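Local coordinates for protein enterochelin esterase (Salmonella enterica subsp. enterica serovar Typhimurium, PDB 3MGA) that probably hydrolyses the ester bonds of the siderophore enterobactin in its ferric form, at residues E13-E23 with R33-P41; L128-Q139 with R145-E153. All coordinates share one frame; numbering follows the deposited sequence.

Interaction 1: residues E13-E23 with R33-P41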
loop_
_atom_site.group_PDB
_atom_site.type_symbol
_atom_site.label_atom_id
_atom_site.label_comp_id
_atom_site.label_asym_id
_atom_site.label_seq_id
_atom_site.Cartn_x
_atom_site.Cartn_y
_atom_site.Cartn_z
ATOM N N GLU A 13 2.586 -36.800 -7.227
ATOM C CA GLU A 13 3.822 -36.021 -7.205
ATOM C C GLU A 13 4.024 -35.300 -8.535
ATOM O O GLU A 13 4.353 -34.116 -8.561
ATOM C CB GLU A 13 5.026 -36.925 -6.908
ATOM C CG GLU A 13 6.367 -36.191 -6.841
ATOM C CD GLU A 13 6.418 -35.139 -5.741
ATOM O OE1 GLU A 13 5.744 -35.324 -4.704
ATOM O OE2 GLU A 13 7.151 -34.139 -5.907
ATOM N N ALA A 14 3.819 -36.026 -9.632
ATOM C CA ALA A 14 3.967 -35.473 -10.979
ATOM C C ALA A 14 2.925 -34.387 -11.267
ATOM O O ALA A 14 3.164 -33.482 -12.068
ATOM C CB ALA A 14 3.870 -36.586 -12.018
ATOM N N TRP A 15 1.768 -34.487 -10.617
ATOM C CA TRP A 15 0.700 -33.512 -10.793
ATOM C C TRP A 15 1.058 -32.196 -10.099
ATOM O O TRP A 15 0.781 -31.120 -10.630
ATOM C CB TRP A 15 -0.619 -34.067 -10.261
ATOM C CG TRP A 15 -1.779 -33.160 -10.469
ATOM C CD1 TRP A 15 -2.566 -33.076 -11.581
ATOM C CD2 TRP A 15 -2.302 -32.213 -9.534
ATOM N NE1 TRP A 15 -3.544 -32.131 -11.399
ATOM C CE2 TRP A 15 -3.403 -31.583 -10.149
ATOM C CE3 TRP A 15 -1.941 -31.829 -8.235
ATOM C CZ2 TRP A 15 -4.150 -30.590 -9.511
ATOM C CZ3 TRP A 15 -2.684 -30.844 -7.601
ATOM C CH2 TRP A 15 -3.776 -30.236 -8.240
ATOM N N TRP A 16 1.666 -32.281 -8.914
ATOM C CA TRP A 16 2.084 -31.075 -8.185
ATOM C C TRP A 16 3.202 -30.312 -8.904
ATOM O O TRP A 16 3.333 -29.096 -8.742
ATOM C CB TRP A 16 2.504 -31.393 -6.745
ATOM C CG TRP A 16 1.352 -31.649 -5.825
ATOM C CD1 TRP A 16 0.991 -32.835 -5.261
ATOM C CD2 TRP A 16 0.388 -30.687 -5.387
ATOM N NE1 TRP A 16 -0.125 -32.667 -4.477
ATOM C CE2 TRP A 16 -0.519 -31.357 -4.544
ATOM C CE3 TRP A 16 0.208 -29.317 -5.620
ATOM C CZ2 TRP A 16 -1.591 -30.706 -3.930
ATOM C CZ3 TRP A 16 -0.859 -28.672 -5.013
ATOM C CH2 TRP A 16 -1.745 -29.367 -4.180
ATOM N N ARG A 17 4.000 -31.035 -9.692
ATOM C CA ARG A 17 5.100 -30.450 -10.466
ATOM C C ARG A 17 4.613 -29.416 -11.482
ATOM O O ARG A 17 5.335 -28.473 -11.801
ATOM C CB ARG A 17 5.866 -31.558 -11.195
ATOM C CG ARG A 17 6.677 -32.470 -10.285
ATOM C CD ARG A 17 8.030 -31.866 -9.917
ATOM N NE ARG A 17 8.921 -31.806 -11.082
ATOM C CZ ARG A 17 10.198 -31.424 -11.051
ATOM N NH1 ARG A 17 10.774 -31.062 -9.907
ATOM N NH2 ARG A 17 10.911 -31.412 -12.173
ATOM N N THR A 18 3.396 -29.602 -11.991
ATOM C CA THR A 18 2.809 -28.683 -12.978
ATOM C C THR A 18 2.258 -27.403 -12.342
ATOM O O THR A 18 1.993 -26.417 -13.040
ATOM C CB THR A 18 1.671 -29.365 -13.776
ATOM O OG1 THR A 18 0.602 -29.730 -12.891
ATOM C CG2 THR A 18 2.191 -30.607 -14.506
ATOM N N LYS A 19 2.074 -27.423 -11.026
ATOM C CA LYS A 19 1.557 -26.260 -10.304
ATOM C C LYS A 19 2.660 -25.308 -9.837
ATOM O O LYS A 19 3.567 -25.692 -9.091
ATOM C CB LYS A 19 0.643 -26.695 -9.149
ATOM C CG LYS A 19 -0.819 -26.935 -9.570
ATOM C CD LYS A 19 -0.977 -27.817 -10.804
ATOM C CE LYS A 19 -2.430 -27.853 -11.267
ATOM N NZ LYS A 19 -2.600 -28.606 -12.544
ATOM N N THR A 20 2.554 -24.068 -10.317
ATOM C CA THR A 20 3.481 -22.980 -10.024
ATOM C C THR A 20 2.799 -21.866 -9.226
ATOM O O THR A 20 3.397 -20.825 -8.971
ATOM C CB THR A 20 3.991 -22.359 -11.344
ATOM O OG1 THR A 20 4.697 -23.354 -12.091
ATOM C CG2 THR A 20 4.917 -21.167 -11.088
ATOM N N GLY A 21 1.546 -22.094 -8.840
ATOM C CA GLY A 21 0.773 -21.114 -8.092
ATOM C C GLY A 21 -0.642 -21.066 -8.625
ATOM O O GLY A 21 -1.110 -22.023 -9.237
ATOM N N PRO A 22 -1.345 -19.956 -8.378
ATOM C CA PRO A 22 -2.709 -19.814 -8.877
ATOM C C PRO A 22 -2.802 -19.875 -10.403
ATOM O O PRO A 22 -1.904 -19.401 -11.105
ATOM C CB PRO A 22 -3.115 -18.426 -8.377
ATOM C CG PRO A 22 -2.283 -18.210 -7.170
ATOM C CD PRO A 22 -0.973 -18.854 -7.477
ATOM N N GLU A 23 -3.887 -20.464 -10.897
ATOM C CA GLU A 23 -4.137 -20.586 -12.334
ATOM C C GLU A 23 -5.378 -19.785 -12.702
ATOM O O GLU A 23 -6.299 -19.661 -11.904
ATOM C CB GLU A 23 -4.324 -22.050 -12.714
ATOM C CG GLU A 23 -3.079 -22.902 -12.528
ATOM C CD GLU A 23 -3.347 -24.376 -12.762
ATOM O OE1 GLU A 23 -4.427 -24.850 -12.354
ATOM O OE2 GLU A 23 -2.469 -25.065 -13.328
ATOM N N ARG A 33 -11.618 -16.821 -14.028
ATOM C CA ARG A 33 -11.920 -17.842 -13.028
ATOM C C ARG A 33 -10.527 -18.249 -12.533
ATOM O O ARG A 33 -9.786 -18.931 -13.241
ATOM C CB ARG A 33 -12.644 -19.050 -13.646
ATOM C CG ARG A 33 -12.811 -20.257 -12.696
ATOM C CD ARG A 33 -14.087 -20.304 -11.805
ATOM N NE ARG A 33 -14.552 -19.030 -11.245
ATOM C CZ ARG A 33 -15.422 -18.923 -10.234
ATOM N NH1 ARG A 33 -15.804 -17.726 -9.806
ATOM N NH2 ARG A 33 -15.897 -20.001 -9.628
ATOM N N VAL A 34 -10.168 -17.816 -11.330
ATOM C CA VAL A 34 -8.852 -18.106 -10.772
ATOM C C VAL A 34 -8.917 -19.204 -9.708
ATOM O O VAL A 34 -9.726 -19.132 -8.788
ATOM C CB VAL A 34 -8.230 -16.836 -10.166
ATOM C CG1 VAL A 34 -6.830 -17.123 -9.649
ATOM C CG2 VAL A 34 -8.194 -15.718 -11.208
ATOM N N THR A 35 -8.053 -20.211 -9.841
ATOM C CA THR A 35 -8.011 -21.329 -8.911
ATOM C C THR A 35 -6.728 -21.335 -8.094
ATOM O O THR A 35 -5.630 -21.214 -8.639
ATOM C CB THR A 35 -8.111 -22.680 -9.660
ATOM O OG1 THR A 35 -9.352 -22.740 -10.368
ATOM C CG2 THR A 35 -8.036 -23.846 -8.694
ATOM N N PHE A 36 -6.887 -21.491 -6.784
ATOM C CA PHE A 36 -5.776 -21.542 -5.849
ATOM C C PHE A 36 -5.565 -22.973 -5.397
ATOM O O PHE A 36 -6.526 -23.732 -5.255
ATOM C CB PHE A 36 -6.075 -20.666 -4.637
ATOM C CG PHE A 36 -6.120 -19.199 -4.947
ATOM C CD1 PHE A 36 -5.073 -18.365 -4.572
ATOM C CD2 PHE A 36 -7.190 -18.655 -5.623
ATOM C CE1 PHE A 36 -5.113 -17.005 -4.854
ATOM C CE2 PHE A 36 -7.231 -17.301 -5.916
ATOM C CZ PHE A 36 -6.190 -16.474 -5.530
ATOM N N TRP A 37 -4.305 -23.344 -5.184
ATOM C CA TRP A 37 -3.966 -24.683 -4.733
ATOM C C TRP A 37 -3.044 -24.636 -3.515
ATOM O O TRP A 37 -2.128 -23.815 -3.444
ATOM C CB TRP A 37 -3.242 -25.466 -5.825
ATOM C CG TRP A 37 -3.907 -25.496 -7.161
ATOM C CD1 TRP A 37 -3.601 -24.718 -8.239
ATOM C CD2 TRP A 37 -4.974 -26.353 -7.574
ATOM N NE1 TRP A 37 -4.413 -25.034 -9.299
ATOM C CE2 TRP A 37 -5.266 -26.036 -8.919
ATOM C CE3 TRP A 37 -5.716 -27.360 -6.939
ATOM C CZ2 TRP A 37 -6.271 -26.689 -9.642
ATOM C CZ3 TRP A 37 -6.713 -28.011 -7.660
ATOM C CH2 TRP A 37 -6.980 -27.671 -8.996
ATOM N N TRP A 38 -3.310 -25.521 -2.561
ATOM C CA TRP A 38 -2.488 -25.668 -1.368
ATOM C C TRP A 38 -2.354 -27.159 -1.127
ATOM O O TRP A 38 -3.351 -27.880 -1.109
ATOM C CB TRP A 38 -3.088 -24.970 -0.141
ATOM C CG TRP A 38 -2.227 -25.128 1.101
ATOM C CD1 TRP A 38 -1.051 -24.480 1.374
ATOM C CD2 TRP A 38 -2.484 -25.980 2.230
ATOM N NE1 TRP A 38 -0.557 -24.886 2.599
ATOM C CE2 TRP A 38 -1.419 -25.803 3.143
ATOM C CE3 TRP A 38 -3.508 -26.879 2.554
ATOM C CZ2 TRP A 38 -1.353 -26.485 4.357
ATOM C CZ3 TRP A 38 -3.440 -27.562 3.763
ATOM C CH2 TRP A 38 -2.369 -27.360 4.648
ATOM N N ARG A 39 -1.113 -27.612 -0.978
ATOM C CA ARG A 39 -0.816 -29.016 -0.740
ATOM C C ARG A 39 -0.670 -29.240 0.758
ATOM O O ARG A 39 0.201 -28.649 1.397
ATOM C CB ARG A 39 0.480 -29.413 -1.449
ATOM C CG ARG A 39 0.816 -30.896 -1.344
ATOM C CD ARG A 39 2.082 -31.234 -2.113
ATOM N NE ARG A 39 2.294 -32.675 -2.215
ATOM C CZ ARG A 39 3.332 -33.247 -2.826
ATOM N NH1 ARG A 39 4.282 -32.506 -3.397
ATOM N NH2 ARG A 39 3.422 -34.568 -2.867
ATOM N N ASP A 40 -1.527 -30.088 1.317
ATOM C CA ASP A 40 -1.477 -30.385 2.741
ATOM C C ASP A 40 -0.257 -31.264 2.997
ATOM O O ASP A 40 -0.137 -32.335 2.407
ATOM C CB ASP A 40 -2.767 -31.087 3.184
ATOM C CG ASP A 40 -2.882 -31.220 4.695
ATOM O OD1 ASP A 40 -1.843 -31.312 5.383
ATOM O OD2 ASP A 40 -4.023 -31.249 5.197
ATOM N N PRO A 41 0.668 -30.807 3.860
ATOM C CA PRO A 41 1.849 -31.624 4.121
ATOM C C PRO A 41 1.585 -32.826 5.028
ATOM O O PRO A 41 2.428 -33.716 5.101
ATOM C CB PRO A 41 2.831 -30.651 4.802
ATOM C CG PRO A 41 2.136 -29.352 4.935
ATOM C CD PRO A 41 0.692 -29.541 4.613
#
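R39 reaches from strand 33-39 across the indole of W16 to E13. R39 CB lies 3.5 Å from W16 CH2, over the six-membered ring; CG stands over the CE2-CZ2 bond; CD sits 3.5 Å from the centroid of the five-membered ring, a CH-pi contact only 7° off the ring normal. The guanidinium then lies flat on W16, its plane 13° from that of the ring. Chi1 at -176° sets CG anti to the backbone N, and the remaining chain to NE is extended, which lets it run the length of the indole. At the tip, R39 NH2 gives E13 OE1 a 3.1 Å hydrogen bond within a salt bridge, the carboxylate oxygen lying in the guanidinium plane. W16 NE1 and R39 NE, both donors, instead share D79, one carboxylate oxygen each. The opposite face of W16 is covered by W15, whose CH2 edge also points into the face of W37 in an edge-to-face pair with nearly perpendicular planes. K19 CG packs over that same face of W37, while W37 NE1 donates to E23 OE1 at 3.1 Å from above the carboxylate plane. P22 packs its ring on F36, with P22 CG 3.8 Å from F36 CD1. Beyond this, the backbones of E23 and T35 exchange two hydrogen bonds, E23 N to T35 O at 2.9 Å and T35 N to E23 O at 2.8 Å. These paired bonds define an antiparallel hydrogen-bonded pair where strand 23-26 starts at the edge of a four-stranded sheet, with helix 13-17 laid beside strand 33-39, in the E-set-like N-terminal region.

Interaction 2: residues L128-Q139 with R145-E153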
loop_
_atom_site.group_PDB
_atom_site.type_symbol
_atom_site.label_atom_id
_atom_site.label_comp_id
_atom_site.label_asym_id
_atom_site.label_seq_id
_atom_site.Cartn_x
_atom_site.Cartn_y
_atom_site.Cartn_z
ATOM N N LEU A 128 -4.939 -14.678 11.255
ATOM C CA LEU A 128 -3.801 -14.098 10.493
ATOM C C LEU A 128 -2.396 -14.343 11.058
ATOM O O LEU A 128 -1.447 -14.456 10.286
ATOM C CB LEU A 128 -4.011 -12.600 10.227
ATOM C CG LEU A 128 -5.104 -12.253 9.203
ATOM C CD1 LEU A 128 -5.297 -10.750 9.104
ATOM C CD2 LEU A 128 -4.777 -12.831 7.833
ATOM N N PRO A 129 -2.238 -14.409 12.393
ATOM C CA PRO A 129 -0.877 -14.711 12.842
ATOM C C PRO A 129 -0.385 -16.082 12.339
ATOM O O PRO A 129 0.827 -16.308 12.260
ATOM C CB PRO A 129 -0.997 -14.698 14.371
ATOM C CG PRO A 129 -2.124 -13.763 14.645
ATOM C CD PRO A 129 -3.099 -13.952 13.499
ATOM N N GLN A 130 -1.322 -16.974 12.010
ATOM C CA GLN A 130 -1.007 -18.311 11.506
ATOM C C GLN A 130 -0.912 -18.339 9.972
ATOM O O GLN A 130 -0.597 -19.380 9.383
ATOM C CB GLN A 130 -2.084 -19.310 11.956
ATOM C CG GLN A 130 -2.232 -19.460 13.477
ATOM C CD GLN A 130 -3.324 -20.458 13.882
ATOM O OE1 GLN A 130 -4.195 -20.813 13.086
ATOM N NE2 GLN A 130 -3.282 -20.900 15.132
ATOM N N ALA A 131 -1.191 -17.201 9.337
ATOM C CA ALA A 131 -1.155 -17.085 7.881
ATOM C C ALA A 131 0.237 -17.288 7.293
ATOM O O ALA A 131 1.238 -16.969 7.924
ATOM C CB ALA A 131 -1.702 -15.734 7.451
ATOM N N ILE A 132 0.279 -17.821 6.073
ATOM C CA ILE A 132 1.528 -18.087 5.373
ATOM C C ILE A 132 1.422 -17.706 3.898
ATOM O O ILE A 132 0.323 -17.618 3.342
ATOM C CB ILE A 132 1.908 -19.587 5.447
ATOM C CG1 ILE A 132 0.860 -20.449 4.724
ATOM C CG2 ILE A 132 2.070 -20.041 6.900
ATOM C CD1 ILE A 132 1.132 -21.945 4.798
ATOM N N ALA A 133 2.575 -17.481 3.273
ATOM C CA ALA A 133 2.640 -17.171 1.857
ATOM C C ALA A 133 2.270 -18.437 1.100
ATOM O O ALA A 133 2.007 -19.467 1.705
ATOM C CB ALA A 133 4.026 -16.732 1.474
ATOM N N ASP A 134 2.247 -18.355 -0.224
ATOM C CA ASP A 134 1.923 -19.505 -1.060
ATOM C C ASP A 134 3.243 -20.207 -1.398
ATOM O O ASP A 134 4.073 -19.646 -2.098
ATOM C CB ASP A 134 1.186 -19.026 -2.313
ATOM C CG ASP A 134 0.724 -20.165 -3.211
ATOM O OD1 ASP A 134 1.141 -21.315 -3.014
ATOM O OD2 ASP A 134 -0.058 -19.893 -4.138
ATOM N N PRO A 135 3.442 -21.446 -0.902
ATOM C CA PRO A 135 4.708 -22.158 -1.156
ATOM C C PRO A 135 4.971 -22.501 -2.634
ATOM O O PRO A 135 6.081 -22.886 -2.992
ATOM C CB PRO A 135 4.576 -23.426 -0.308
ATOM C CG PRO A 135 3.125 -23.635 -0.145
ATOM C CD PRO A 135 2.477 -22.287 -0.169
ATOM N N LEU A 136 3.956 -22.356 -3.476
ATOM C CA LEU A 136 4.093 -22.616 -4.899
ATOM C C LEU A 136 4.562 -21.348 -5.631
ATOM O O LEU A 136 5.102 -21.428 -6.731
ATOM C CB LEU A 136 2.747 -23.052 -5.489
ATOM C CG LEU A 136 2.033 -24.305 -4.962
ATOM C CD1 LEU A 136 1.775 -24.253 -3.470
ATOM C CD2 LEU A 136 0.714 -24.473 -5.702
ATOM N N ASN A 137 4.363 -20.188 -5.003
ATOM C CA ASN A 137 4.685 -18.886 -5.602
ATOM C C ASN A 137 5.899 -18.200 -4.968
ATOM O O ASN A 137 5.837 -17.729 -3.827
ATOM C CB ASN A 137 3.447 -17.983 -5.484
ATOM C CG ASN A 137 3.619 -16.636 -6.165
ATOM O OD1 ASN A 137 4.614 -16.384 -6.847
ATOM N ND2 ASN A 137 2.632 -15.762 -5.987
ATOM N N SER A 138 6.983 -18.110 -5.738
ATOM C CA SER A 138 8.235 -17.494 -5.277
ATOM C C SER A 138 8.184 -15.964 -5.154
ATOM O O SER A 138 9.147 -15.343 -4.706
ATOM C CB SER A 138 9.377 -17.869 -6.229
ATOM O OG SER A 138 9.114 -17.392 -7.540
ATOM N N GLN A 139 7.080 -15.355 -5.567
ATOM C CA GLN A 139 6.942 -13.907 -5.489
ATOM C C GLN A 139 6.227 -13.561 -4.193
ATOM O O GLN A 139 5.060 -13.158 -4.180
ATOM C CB GLN A 139 6.226 -13.386 -6.726
ATOM C CG GLN A 139 7.007 -13.712 -7.996
ATOM C CD GLN A 139 6.303 -13.290 -9.259
ATOM O OE1 GLN A 139 5.203 -12.728 -9.223
ATOM N NE2 GLN A 139 6.933 -13.564 -10.398
ATOM N N ARG A 145 2.436 -6.543 8.352
ATOM C CA ARG A 145 1.443 -6.735 9.411
ATOM C C ARG A 145 1.788 -7.900 10.346
ATOM O O ARG A 145 1.080 -8.128 11.331
ATOM C CB ARG A 145 0.069 -6.986 8.794
ATOM C CG ARG A 145 -0.546 -5.814 8.021
ATOM C CD ARG A 145 -1.089 -4.718 8.950
ATOM N NE ARG A 145 -2.045 -3.856 8.245
ATOM C CZ ARG A 145 -2.823 -2.939 8.824
ATOM N NH1 ARG A 145 -2.779 -2.739 10.138
ATOM N NH2 ARG A 145 -3.662 -2.222 8.083
ATOM N N GLY A 146 2.843 -8.653 10.033
ATOM C CA GLY A 146 3.267 -9.779 10.883
ATOM C C GLY A 146 3.246 -11.170 10.260
ATOM O O GLY A 146 3.444 -12.163 10.961
ATOM N N HIS A 147 3.004 -11.254 8.956
ATOM C CA HIS A 147 2.988 -12.539 8.255
ATOM C C HIS A 147 3.455 -12.360 6.809
ATOM O O HIS A 147 3.462 -11.249 6.281
ATOM C CB HIS A 147 1.584 -13.155 8.270
ATOM C CG HIS A 147 0.549 -12.329 7.564
ATOM N ND1 HIS A 147 -0.333 -11.504 8.233
ATOM C CD2 HIS A 147 0.263 -12.193 6.247
ATOM C CE1 HIS A 147 -1.122 -10.905 7.358
ATOM N NE2 HIS A 147 -0.778 -11.303 6.146
ATOM N N ALA A 148 3.855 -13.463 6.184
ATOM C CA ALA A 148 4.296 -13.438 4.797
ATOM C C ALA A 148 3.074 -13.462 3.868
ATOM O O ALA A 148 2.018 -13.982 4.226
ATOM C CB ALA A 148 5.214 -14.623 4.509
ATOM N N VAL A 149 3.231 -12.887 2.683
ATOM C CA VAL A 149 2.163 -12.829 1.689
ATOM C C VAL A 149 2.716 -13.185 0.322
ATOM O O VAL A 149 3.925 -13.302 0.154
ATOM C CB VAL A 149 1.546 -11.421 1.608
ATOM C CG1 VAL A 149 0.755 -11.120 2.864
ATOM C CG2 VAL A 149 2.648 -10.373 1.366
ATOM N N SER A 150 1.825 -13.345 -0.653
ATOM C CA SER A 150 2.222 -13.687 -2.017
ATOM C C SER A 150 1.535 -12.778 -3.030
ATOM O O SER A 150 0.503 -12.200 -2.747
ATOM C CB SER A 150 1.936 -15.155 -2.287
ATOM O OG SER A 150 2.654 -15.952 -1.356
ATOM N N ALA A 151 2.133 -12.654 -4.210
ATOM C CA ALA A 151 1.627 -11.770 -5.248
ATOM C C ALA A 151 0.899 -12.486 -6.385
ATOM O O ALA A 151 1.360 -13.512 -6.905
ATOM C CB ALA A 151 2.769 -10.949 -5.814
ATOM N N LEU A 152 -0.234 -11.900 -6.771
ATOM C CA LEU A 152 -1.058 -12.402 -7.861
ATOM C C LEU A 152 -1.430 -11.227 -8.745
ATOM O O LEU A 152 -1.848 -10.175 -8.249
ATOM C CB LEU A 152 -2.324 -13.075 -7.326
ATOM C CG LEU A 152 -3.236 -13.709 -8.385
ATOM C CD1 LEU A 152 -2.457 -14.610 -9.332
ATOM C CD2 LEU A 152 -4.378 -14.480 -7.715
ATOM N N GLU A 153 -1.278 -11.402 -10.050
ATOM C CA GLU A 153 -1.599 -10.349 -11.001
ATOM C C GLU A 153 -2.305 -10.908 -12.227
ATOM O O GLU A 153 -1.846 -11.873 -12.816
ATOM C CB GLU A 153 -0.324 -9.662 -11.478
ATOM C CG GLU A 153 0.584 -9.145 -10.385
ATOM C CD GLU A 153 1.715 -8.285 -10.942
ATOM O OE1 GLU A 153 2.456 -7.684 -10.142
ATOM O OE2 GLU A 153 1.844 -8.193 -12.180
#
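The backbone of L128-Q139 follows strand 148-153 without a beta bridge to it, coming nearest where the CA atoms of A133 and V149 are 4.4 Å apart, then folding through a type I turn from D134 to N137. S150 makes the central side-chain contact: its OG accepts a nearly straight hydrogen bond from D134 N (2.7 Å, 174°). Chi1 of -59° puts that hydroxyl anti to the carbonyl carbon, beside S150's own N, and it also bonds to S140 OG. A133 packs tightly against the S150 hydroxyl, A133 CB lying 3.2 Å from S150 OG and 3.9 Å from A148 CB. N137 ties the far end of the turn to the strand. N137 ND2 donates to A151 O at 2.7 Å with a bent angle of 134°, the acceptor lying in the amide plane; N137 OD1 takes Q139 N from above that plane, closing an Asx turn. The amide is therefore held at both ends. Q139 O in turn accepts from A151 N at 3.0 Å, nearly along the C=O axis. A second Asx turn, L136 N to D134 OD1, braces the start of the bend, while D134 OD2 bonds to Y95 OH. At the other end H147 presents one ring face to A131, with A131 CB 4.1 Å from H147 CG, and H147 CE1 lies 4.2 Å from L128 CD2. The segment thus leads from helix 117-127 into strand 140-142, the outermost strand beside 148-153; I132 and S150 make backbone bonds to F97 and Y95 of strand 92-100, and I132 packs on W38 of strand 32-39.

How the interactions relate
The two interactions follow one another along the chain, with centres 15 Å apart, and they touch directly. L152 CD2 of interaction 2 packs on F36 CZ of interaction 1 at 3.5 Å, and L136 CD2 approaches W37 O at 3.7 Å. P22 CD also meets D134 OD2 at 3.6 Å. Strands 33-39 and 148-153 belong to separate four-stranded antiparallel sheets, and these contacts join the two. A bound di(hydroxyethyl)ether lies about 4 Å from the side chain of Q139 but about 12 Å from that of P22. Both interactions lie in the N-terminal region, whereas a GxSxG sequence, probably the nucleophile elbow, belongs to the putative esterase region.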